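Local coordinates for stringent starvation protein A homolog (Haemophilus influenzae, PDB 3LYK) that probably forms an equimolar complex with the RNA polymerase holoenzyme but not with the core enzyme, at residues B[21-26]-B[153-158]; B[159-164]-B[180-185]; B[71-76]-B[83-88]. All coordinates share one frame; numbering follows the deposited sequence.

How the contacts relate
The three contacts hold different parts of a glutathione S-transferase fold. Contact 1 crosses the domain boundary near the centre of the chain, joining helix 16-27 of the thioredoxin-like N-terminal domain to helix 152-165 of the helical C-terminal domain. Contact 2 lies within the C-terminal domain, where the same helix 152-165 meets helix 176-187, about 12 Å from contact 1 between centres. Contact 3 holds the linker between helices 68-78 and 89-115, about 11 Å from contact 1. It is nested inside the loop that contact 1 closes; contact 2 follows in series. Contact 1 touches both others, through Asp-154 with Tyr-182 and through Val-24 and Tyr-156 with Met-72, whereas contacts 2 and 3 do not touch.

Contact 1: residues B[21-26]-B[153-158]; sequences VKIVLA and VDCYVA
The thiol sulfur of Cys-155 sits against two neighbouring side chains of helix 16-27, Ile-23 and Val-24, each of which offers its CG2 methyl. Cys-155 SG lies 3.7 Å from Ile-23 CG2 and 3.8 Å from Val-24 CG2. The angle at SG between the two methyl carbons is about 86°, so the sulfur is nested in a shallow notch with one methyl on each flank. The Ile-23 branch gets there because CG2 stands opposite the backbone N (chi1 -66° for CG1), while the longer CG1-CD1 arm runs on toward Pro-159. A cysteine suits this place: its short side chain lets the helices come to 6.7 Å between the CA atoms of Ile-23 and Cys-155, and its sulfur is polarisable enough to pack well against methyl groups.

Beyond the sulfur the fit relaxes. Ala-158 directs its methyl at the other helix, yet its CB remains 4.9 Å from Ile-23 CD1. Toward the more exposed side of helix 16-27, Lys-22 and Ala-26 turn to strand 30-36 and helix 190-195 respectively. Asp-154 carries its carboxylate away from helix 16-27: OD2 takes Gly-151 N, resembling the aspartate half of the GST N-capping box, and OD1 is hydrogen-bonded to Phe-145 N and Tyr-182 OH. The interface itself is therefore held by dispersion and burial, with methyls and a thiol in place of directional polar bonds.

Contact 2: residues B[159-164]-B[180-185]; sequences PLLWKL and KAYMER
Leu-161 reaches from helix 152-165 into the angle between Tyr-182 and Met-183 of helix 176-187, and apolar packing carries most of the contact. Its CD1 methyl comes up to the edge of the tyrosine ring, in the ring plane, and lies 3.6 Å from both Tyr-182 CD2 and Tyr-182 CE2; the two side chains cross at about a right angle. The ring is swung to this spot with CG opposite the backbone N (chi1 177°), and Phe-139 meets it as well. Leu-161 CD1 is also 4.0 Å from Met-183 CG, so one branch of the leucine serves both partners. A branched, apolar residue fits such a two-sided seat well, and Leu-132 of helix 118-134 also touches it.

Met-183, present as selenomethionine, adds a looser van der Waals approach to the backbone. Its chain bends at the last torsion (chi3 86°), which brings CE to 3.9 Å from Leu-161 O; a flexible, unbranched side chain can follow the helix surface in this way.

The polar part lies at the far end of the tyrosine, where the hydroxyl is hydrogen-bonded to Asp-154 OD1.

In the backbone, helix 152-165 is kinked at Pro-159, whose nitrogen has no N-H to give. This helix runs through the C-terminal domain against helices 89-115, 118-134 and 176-187 and meets helix 16-27 across the domain boundary, an arrangement characteristic of the glutathione S-transferase superfamily.

Contact 3: residues B[71-76]-B[83-88]; sequences IMEYLD and PLMQVY
Asp-76, near the end of helix 68-78, grips the following loop by accepting the N-H of Leu-84, with Leu-84 N 2.9 Å from Asp-76 OD1 and an angle of 158° at the hydrogen. The donor comes in on the syn side, tilted out of the carboxylate plane. Placing CG opposite the backbone N (chi1 -163°) extends the carboxylate toward the loop, where Asp-76 OD2 rests 3.4 Å from Met-85 CG and Leu-84 CB lies 3.4 Å from Asp-76 OD1. Aspartate suits the position: its short carboxylate accepts the loop N-H and still forms a salt bridge through OD1 with Lys-28, so it probably stays charged.

Met-85, a selenomethionine, folds at both chi2 and chi3 and crosses Glu-73 at about a right angle. Glu-73 is itself bent at chi2 (-149°), and Met-85 CE meets its carboxylate 3.7 Å from Glu-73 OE1, which forms a salt bridge with Arg-96 of the same chain.

Leu-84, an apolar residue in a buried place, packs on Leu-152, as does Met-85, which also touches Arg-92, Arg-96 and Met-99. The loop is thus wedged among helices 68-78, 89-115 and 152-165, while Ile-71 and Tyr-74 back the first helix onto strand 63-66.

Contact 1: residues B[21-26]-B[153-158]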
loop_
_atom_site.group_PDB
_atom_site.type_symbol
_atom_site.label_atom_id
_atom_site.label_comp_id
_atom_site.label_asym_id
_atom_site.label_seq_id
_atom_site.Cartn_x
_atom_site.Cartn_y
_atom_site.Cartn_z
ATOM N N VAL B 21 2.328 -8.613 11.216
ATOM C CA VAL B 21 3.130 -7.680 11.966
ATOM C C VAL B 21 3.888 -8.380 13.124
ATOM O O VAL B 21 5.107 -8.133 13.341
ATOM C CB VAL B 21 2.272 -6.480 12.496
ATOM C CG1 VAL B 21 3.105 -5.571 13.432
ATOM C CG2 VAL B 21 1.779 -5.611 11.301
ATOM N N LYS B 22 3.209 -9.295 13.819
ATOM C CA LYS B 22 3.919 -10.045 14.915
ATOM C C LYS B 22 5.050 -10.871 14.392
ATOM O O LYS B 22 6.031 -11.009 15.049
ATOM C CB LYS B 22 2.981 -10.948 15.730
ATOM C CG LYS B 22 1.894 -10.190 16.472
ATOM C CD LYS B 22 0.925 -11.250 17.047
ATOM C CE LYS B 22 -0.012 -10.649 18.037
ATOM N NZ LYS B 22 -1.039 -11.684 18.359
ATOM N N ILE B 23 4.936 -11.433 13.205
ATOM C CA ILE B 23 6.069 -12.189 12.672
ATOM C C ILE B 23 7.249 -11.237 12.439
ATOM O O ILE B 23 8.401 -11.533 12.791
ATOM C CB ILE B 23 5.684 -12.860 11.374
ATOM C CG1 ILE B 23 4.633 -13.927 11.655
ATOM C CG2 ILE B 23 6.939 -13.459 10.690
ATOM C CD1 ILE B 23 4.029 -14.512 10.351
ATOM N N VAL B 24 6.959 -10.064 11.882
ATOM C CA VAL B 24 8.069 -9.095 11.626
ATOM C C VAL B 24 8.701 -8.597 12.911
ATOM O O VAL B 24 9.934 -8.534 13.012
ATOM C CB VAL B 24 7.605 -7.928 10.699
ATOM C CG1 VAL B 24 8.695 -6.884 10.557
ATOM C CG2 VAL B 24 7.186 -8.557 9.302
ATOM N N LEU B 25 7.880 -8.279 13.910
ATOM C CA LEU B 25 8.425 -7.880 15.228
ATOM C C LEU B 25 9.364 -8.945 15.826
ATOM O O LEU B 25 10.412 -8.583 16.357
ATOM C CB LEU B 25 7.318 -7.533 16.228
ATOM C CG LEU B 25 6.562 -6.217 15.959
ATOM C CD1 LEU B 25 5.168 -6.184 16.624
ATOM C CD2 LEU B 25 7.387 -5.012 16.411
ATOM N N ALA B 26 9.013 -10.232 15.667
ATOM C CA ALA B 26 9.790 -11.320 16.221
ATOM C C ALA B 26 11.048 -11.560 15.389
ATOM O O ALA B 26 12.097 -11.802 15.960
ATOM C CB ALA B 26 8.940 -12.599 16.331
ATOM N N VAL B 153 7.295 -11.151 1.811
ATOM C CA VAL B 153 6.295 -11.932 1.035
ATOM C C VAL B 153 5.845 -13.192 1.839
ATOM O O VAL B 153 4.653 -13.532 1.904
ATOM C CB VAL B 153 6.863 -12.354 -0.347
ATOM C CG1 VAL B 153 5.835 -13.163 -1.144
ATOM C CG2 VAL B 153 7.323 -11.080 -1.170
ATOM N N ASP B 154 6.798 -13.847 2.480
ATOM C CA ASP B 154 6.494 -15.008 3.342
ATOM C C ASP B 154 5.645 -14.597 4.550
ATOM O O ASP B 154 4.812 -15.379 5.008
ATOM C CB ASP B 154 7.798 -15.676 3.774
ATOM C CG ASP B 154 8.639 -16.073 2.586
ATOM O OD1 ASP B 154 8.228 -16.999 1.847
ATOM O OD2 ASP B 154 9.681 -15.403 2.340
ATOM N N CYS B 155 5.814 -13.353 5.024
ATOM C CA CYS B 155 4.956 -12.817 6.065
ATOM C C CYS B 155 3.524 -12.625 5.576
ATOM O O CYS B 155 2.621 -12.488 6.399
ATOM C CB CYS B 155 5.517 -11.517 6.644
ATOM S SG CYS B 155 7.160 -11.787 7.384
ATOM N N TYR B 156 3.313 -12.609 4.255
ATOM C CA TYR B 156 1.944 -12.604 3.733
ATOM C C TYR B 156 1.449 -14.046 3.517
ATOM O O TYR B 156 0.296 -14.340 3.766
ATOM C CB TYR B 156 1.827 -11.834 2.378
ATOM C CG TYR B 156 1.668 -10.326 2.513
ATOM C CD1 TYR B 156 2.728 -9.541 2.980
ATOM C CD2 TYR B 156 0.471 -9.687 2.169
ATOM C CE1 TYR B 156 2.607 -8.170 3.125
ATOM C CE2 TYR B 156 0.339 -8.269 2.311
ATOM C CZ TYR B 156 1.416 -7.540 2.785
ATOM O OH TYR B 156 1.353 -6.177 2.949
ATOM N N VAL B 157 2.299 -14.916 2.983
ATOM C CA VAL B 157 1.861 -16.270 2.656
ATOM C C VAL B 157 1.668 -17.151 3.927
ATOM O O VAL B 157 0.627 -17.812 4.065
ATOM C CB VAL B 157 2.808 -16.942 1.611
ATOM C CG1 VAL B 157 2.339 -18.341 1.271
ATOM C CG2 VAL B 157 2.867 -16.079 0.289
ATOM N N ALA B 158 2.641 -17.148 4.847
ATOM C CA ALA B 158 2.575 -18.025 6.036
ATOM C C ALA B 158 1.306 -17.856 6.912
ATOM O O ALA B 158 0.715 -18.842 7.275
ATOM C CB ALA B 158 3.880 -17.960 6.898
#

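Contact 2: residues B[159-164]-B[180-185]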
loop_
_atom_site.group_PDB
_atom_site.type_symbol
_atom_site.label_atom_id
_atom_site.label_comp_id
_atom_site.label_asym_id
_atom_site.label_seq_id
_atom_site.Cartn_x
_atom_site.Cartn_y
_atom_site.Cartn_z
ATOM N N PRO B 159 0.874 -16.604 7.221
ATOM C CA PRO B 159 -0.337 -16.468 8.000
ATOM C C PRO B 159 -1.540 -17.074 7.284
ATOM O O PRO B 159 -2.481 -17.540 7.941
ATOM C CB PRO B 159 -0.501 -14.940 8.123
ATOM C CG PRO B 159 0.894 -14.465 8.170
ATOM C CD PRO B 159 1.555 -15.303 7.081
ATOM N N LEU B 160 -1.519 -17.031 5.957
ATOM C CA LEU B 160 -2.638 -17.547 5.170
ATOM C C LEU B 160 -2.684 -19.085 5.194
ATOM O O LEU B 160 -3.752 -19.667 5.344
ATOM C CB LEU B 160 -2.570 -17.048 3.730
ATOM C CG LEU B 160 -3.631 -17.664 2.817
ATOM C CD1 LEU B 160 -4.213 -16.613 1.929
ATOM C CD2 LEU B 160 -2.971 -18.765 1.988
ATOM N N LEU B 161 -1.523 -19.719 5.040
ATOM C CA LEU B 161 -1.400 -21.171 5.126
ATOM C C LEU B 161 -1.729 -21.689 6.549
ATOM O O LEU B 161 -2.372 -22.714 6.697
ATOM C CB LEU B 161 -0.014 -21.592 4.703
ATOM C CG LEU B 161 0.259 -21.308 3.217
ATOM C CD1 LEU B 161 1.666 -21.676 2.878
ATOM C CD2 LEU B 161 -0.713 -22.102 2.259
ATOM N N TRP B 162 -1.304 -20.938 7.563
ATOM C CA TRP B 162 -1.608 -21.210 8.919
ATOM C C TRP B 162 -3.121 -21.245 9.133
ATOM O O TRP B 162 -3.634 -22.183 9.751
ATOM C CB TRP B 162 -0.985 -20.157 9.810
ATOM C CG TRP B 162 -1.192 -20.398 11.280
ATOM C CD1 TRP B 162 -1.953 -19.629 12.158
ATOM C CD2 TRP B 162 -0.589 -21.432 12.075
ATOM N NE1 TRP B 162 -1.830 -20.126 13.433
ATOM C CE2 TRP B 162 -1.021 -21.235 13.416
ATOM C CE3 TRP B 162 0.248 -22.521 11.781
ATOM C CZ2 TRP B 162 -0.638 -22.096 14.480
ATOM C CZ3 TRP B 162 0.640 -23.369 12.842
ATOM C CH2 TRP B 162 0.191 -23.137 14.176
ATOM N N LYS B 163 -3.835 -20.250 8.612
ATOM C CA LYS B 163 -5.282 -20.241 8.751
ATOM C C LYS B 163 -5.942 -21.375 7.998
ATOM O O LYS B 163 -6.890 -21.983 8.528
ATOM C CB LYS B 163 -5.899 -18.906 8.364
ATOM C CG LYS B 163 -5.757 -17.880 9.487
ATOM C CD LYS B 163 -6.441 -16.588 9.119
ATOM C CE LYS B 163 -6.329 -15.573 10.211
ATOM N NZ LYS B 163 -7.332 -15.815 11.288
ATOM N N LEU B 164 -5.459 -21.663 6.788
ATOM C CA LEU B 164 -6.018 -22.755 6.001
ATOM C C LEU B 164 -5.817 -24.097 6.730
ATOM O O LEU B 164 -6.764 -24.868 6.846
ATOM C CB LEU B 164 -5.387 -22.846 4.600
ATOM C CG LEU B 164 -5.782 -21.741 3.609
ATOM C CD1 LEU B 164 -5.043 -21.951 2.312
ATOM C CD2 LEU B 164 -7.310 -21.746 3.406
ATOM N N LYS B 180 3.864 -28.591 1.478
ATOM C CA LYS B 180 4.166 -29.120 2.819
ATOM C C LYS B 180 5.567 -28.785 3.235
ATOM O O LYS B 180 5.803 -28.446 4.390
ATOM C CB LYS B 180 3.991 -30.647 2.851
ATOM C CG LYS B 180 2.550 -31.100 2.813
ATOM C CD LYS B 180 2.493 -32.590 2.421
ATOM C CE LYS B 180 1.135 -33.208 2.711
ATOM N NZ LYS B 180 1.108 -34.602 2.164
ATOM N N ALA B 181 6.510 -28.899 2.304
ATOM C CA ALA B 181 7.893 -28.520 2.599
ATOM C C ALA B 181 7.982 -27.007 2.976
ATOM O O ALA B 181 8.649 -26.639 3.950
ATOM C CB ALA B 181 8.854 -28.900 1.415
ATOM N N TYR B 182 7.301 -26.144 2.228
ATOM C CA TYR B 182 7.317 -24.695 2.536
ATOM C C TYR B 182 6.724 -24.419 3.926
ATOM O O TYR B 182 7.275 -23.655 4.715
ATOM C CB TYR B 182 6.527 -23.922 1.450
ATOM C CG TYR B 182 6.419 -22.442 1.708
ATOM C CD1 TYR B 182 7.536 -21.604 1.529
ATOM C CD2 TYR B 182 5.209 -21.880 2.167
ATOM C CE1 TYR B 182 7.436 -20.217 1.770
ATOM C CE2 TYR B 182 5.089 -20.503 2.403
ATOM C CZ TYR B 182 6.205 -19.677 2.203
ATOM O OH TYR B 182 6.085 -18.340 2.464
HETATM N N MSE B 183 5.599 -25.061 4.218
HETATM C CA MSE B 183 4.974 -24.927 5.516
HETATM C C MSE B 183 5.891 -25.240 6.655
HETATM O O MSE B 183 5.949 -24.465 7.610
HETATM C CB MSE B 183 3.688 -25.748 5.596
HETATM C CG MSE B 183 2.546 -25.017 4.897
HETATM SE SE MSE B 183 0.909 -26.094 4.726
HETATM C CE MSE B 183 0.073 -25.761 6.393
ATOM N N GLU B 184 6.620 -26.361 6.570
ATOM C CA GLU B 184 7.563 -26.688 7.627
ATOM C C GLU B 184 8.641 -25.597 7.727
ATOM O O GLU B 184 9.052 -25.193 8.807
ATOM C CB GLU B 184 8.196 -28.068 7.376
ATOM C CG GLU B 184 9.131 -28.547 8.506
ATOM C CD GLU B 184 10.584 -28.011 8.416
ATOM O OE1 GLU B 184 11.051 -27.609 7.312
ATOM O OE2 GLU B 184 11.262 -28.002 9.475
ATOM N N ARG B 185 9.101 -25.124 6.579
ATOM C CA ARG B 185 10.196 -24.144 6.540
ATOM C C ARG B 185 9.780 -22.856 7.248
ATOM O O ARG B 185 10.544 -22.282 8.027
ATOM C CB ARG B 185 10.509 -23.867 5.079
ATOM C CG ARG B 185 11.778 -23.168 4.805
ATOM C CD ARG B 185 11.952 -23.206 3.254
ATOM N NE ARG B 185 12.196 -24.562 2.796
ATOM C CZ ARG B 185 11.574 -25.173 1.792
ATOM N NH1 ARG B 185 10.670 -24.565 1.033
ATOM N NH2 ARG B 185 11.901 -26.419 1.529
#

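Contact 3: residues B[71-76]-B[83-88]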
loop_
_atom_site.group_PDB
_atom_site.type_symbol
_atom_site.label_atom_id
_atom_site.label_comp_id
_atom_site.label_asym_id
_atom_site.label_seq_id
_atom_site.Cartn_x
_atom_site.Cartn_y
_atom_site.Cartn_z
ATOM N N ILE B 71 3.440 -0.469 8.621
ATOM C CA ILE B 71 4.161 -0.940 9.817
ATOM C C ILE B 71 5.362 -1.835 9.496
ATOM O O ILE B 71 6.463 -1.640 10.031
ATOM C CB ILE B 71 3.177 -1.635 10.805
ATOM C CG1 ILE B 71 2.319 -0.550 11.472
ATOM C CG2 ILE B 71 3.955 -2.494 11.877
ATOM C CD1 ILE B 71 1.075 -1.130 12.192
HETATM N N MSE B 72 5.155 -2.808 8.637
HETATM C CA MSE B 72 6.213 -3.759 8.308
HETATM C C MSE B 72 7.388 -3.126 7.617
HETATM O O MSE B 72 8.553 -3.460 7.913
HETATM C CB MSE B 72 5.665 -4.933 7.468
HETATM C CG MSE B 72 4.718 -5.845 8.324
HETATM SE SE MSE B 72 4.185 -7.381 7.213
HETATM C CE MSE B 72 2.792 -6.447 6.337
ATOM N N GLU B 73 7.097 -2.218 6.682
ATOM C CA GLU B 73 8.196 -1.507 6.034
ATOM C C GLU B 73 8.898 -0.585 6.999
ATOM O O GLU B 73 10.100 -0.502 6.967
ATOM C CB GLU B 73 7.735 -0.781 4.752
ATOM C CG GLU B 73 7.513 -1.815 3.588
ATOM C CD GLU B 73 7.792 -1.228 2.166
ATOM O OE1 GLU B 73 8.869 -0.567 1.978
ATOM O OE2 GLU B 73 6.932 -1.459 1.258
ATOM N N TYR B 74 8.158 0.097 7.866
ATOM C CA TYR B 74 8.795 0.849 8.940
ATOM C C TYR B 74 9.773 -0.000 9.779
ATOM O O TYR B 74 10.914 0.426 10.094
ATOM C CB TYR B 74 7.708 1.463 9.830
ATOM C CG TYR B 74 8.234 2.005 11.167
ATOM C CD1 TYR B 74 9.005 3.179 11.214
ATOM C CD2 TYR B 74 7.976 1.331 12.379
ATOM C CE1 TYR B 74 9.518 3.683 12.444
ATOM C CE2 TYR B 74 8.474 1.818 13.579
ATOM C CZ TYR B 74 9.237 2.994 13.606
ATOM O OH TYR B 74 9.709 3.487 14.794
ATOM N N LEU B 75 9.339 -1.205 10.151
ATOM C CA LEU B 75 10.197 -2.044 11.024
ATOM C C LEU B 75 11.422 -2.511 10.232
ATOM O O LEU B 75 12.540 -2.512 10.773
ATOM C CB LEU B 75 9.411 -3.247 11.553
ATOM C CG LEU B 75 8.327 -2.898 12.555
ATOM C CD1 LEU B 75 7.367 -4.077 12.840
ATOM C CD2 LEU B 75 8.921 -2.344 13.888
ATOM N N ASP B 76 11.235 -2.911 8.965
ATOM C CA ASP B 76 12.351 -3.342 8.161
ATOM C C ASP B 76 13.369 -2.210 7.938
ATOM O O ASP B 76 14.585 -2.475 7.912
ATOM C CB ASP B 76 11.891 -3.876 6.797
ATOM C CG ASP B 76 12.972 -4.697 6.099
ATOM O OD1 ASP B 76 13.484 -5.690 6.721
ATOM O OD2 ASP B 76 13.321 -4.383 4.909
ATOM N N PRO B 83 17.516 -8.716 7.119
ATOM C CA PRO B 83 16.762 -7.999 6.075
ATOM C C PRO B 83 15.546 -8.824 5.614
ATOM O O PRO B 83 15.661 -10.024 5.333
ATOM C CB PRO B 83 17.804 -7.789 4.933
ATOM C CG PRO B 83 18.941 -8.871 5.227
ATOM C CD PRO B 83 18.913 -9.060 6.743
ATOM N N LEU B 84 14.370 -8.210 5.583
ATOM C CA LEU B 84 13.191 -8.914 5.084
ATOM C C LEU B 84 12.793 -8.444 3.670
ATOM O O LEU B 84 11.776 -8.871 3.106
ATOM C CB LEU B 84 12.037 -8.743 6.089
ATOM C CG LEU B 84 12.330 -9.270 7.509
ATOM C CD1 LEU B 84 11.116 -9.078 8.427
ATOM C CD2 LEU B 84 12.660 -10.778 7.429
HETATM N N MSE B 85 13.592 -7.545 3.101
HETATM C CA MSE B 85 13.445 -7.150 1.659
HETATM C C MSE B 85 14.805 -7.149 1.037
HETATM O O MSE B 85 15.807 -7.028 1.733
HETATM C CB MSE B 85 12.931 -5.729 1.603
HETATM C CG MSE B 85 11.625 -5.652 2.262
HETATM SE SE MSE B 85 10.271 -5.740 0.888
HETATM C CE MSE B 85 10.285 -3.843 1.190
ATOM N N GLN B 86 14.870 -7.241 -0.271
ATOM C CA GLN B 86 16.191 -7.148 -0.877
ATOM C C GLN B 86 16.591 -5.722 -0.971
ATOM O O GLN B 86 15.872 -4.818 -0.570
ATOM C CB GLN B 86 16.176 -7.753 -2.251
ATOM C CG GLN B 86 15.326 -8.960 -2.257
ATOM C CD GLN B 86 15.764 -9.934 -3.280
ATOM O OE1 GLN B 86 16.901 -9.901 -3.748
ATOM N NE2 GLN B 86 14.870 -10.819 -3.646
ATOM N N VAL B 87 17.761 -5.547 -1.525
ATOM C CA VAL B 87 18.477 -4.290 -1.533
ATOM C C VAL B 87 18.113 -3.502 -2.814
ATOM O O VAL B 87 17.987 -2.272 -2.801
ATOM C CB VAL B 87 20.007 -4.663 -1.479
ATOM C CG1 VAL B 87 20.916 -3.453 -1.558
ATOM C CG2 VAL B 87 20.291 -5.467 -0.144
ATOM N N TYR B 88 17.918 -4.231 -3.901
ATOM C CA TYR B 88 17.886 -3.644 -5.237
ATOM C C TYR B 88 16.468 -3.279 -5.709
ATOM O O TYR B 88 15.519 -3.973 -5.408
ATOM C CB TYR B 88 18.638 -4.573 -6.220
ATOM C CG TYR B 88 20.109 -4.597 -5.889
ATOM C CD1 TYR B 88 20.932 -3.532 -6.249
ATOM C CD2 TYR B 88 20.672 -5.647 -5.141
ATOM C CE1 TYR B 88 22.287 -3.495 -5.896
ATOM C CE2 TYR B 88 22.052 -5.642 -4.790
ATOM C CZ TYR B 88 22.851 -4.560 -5.173
ATOM O OH TYR B 88 24.198 -4.543 -4.857
HETATM O O HOH W 1 15.599 -5.313 4.474
#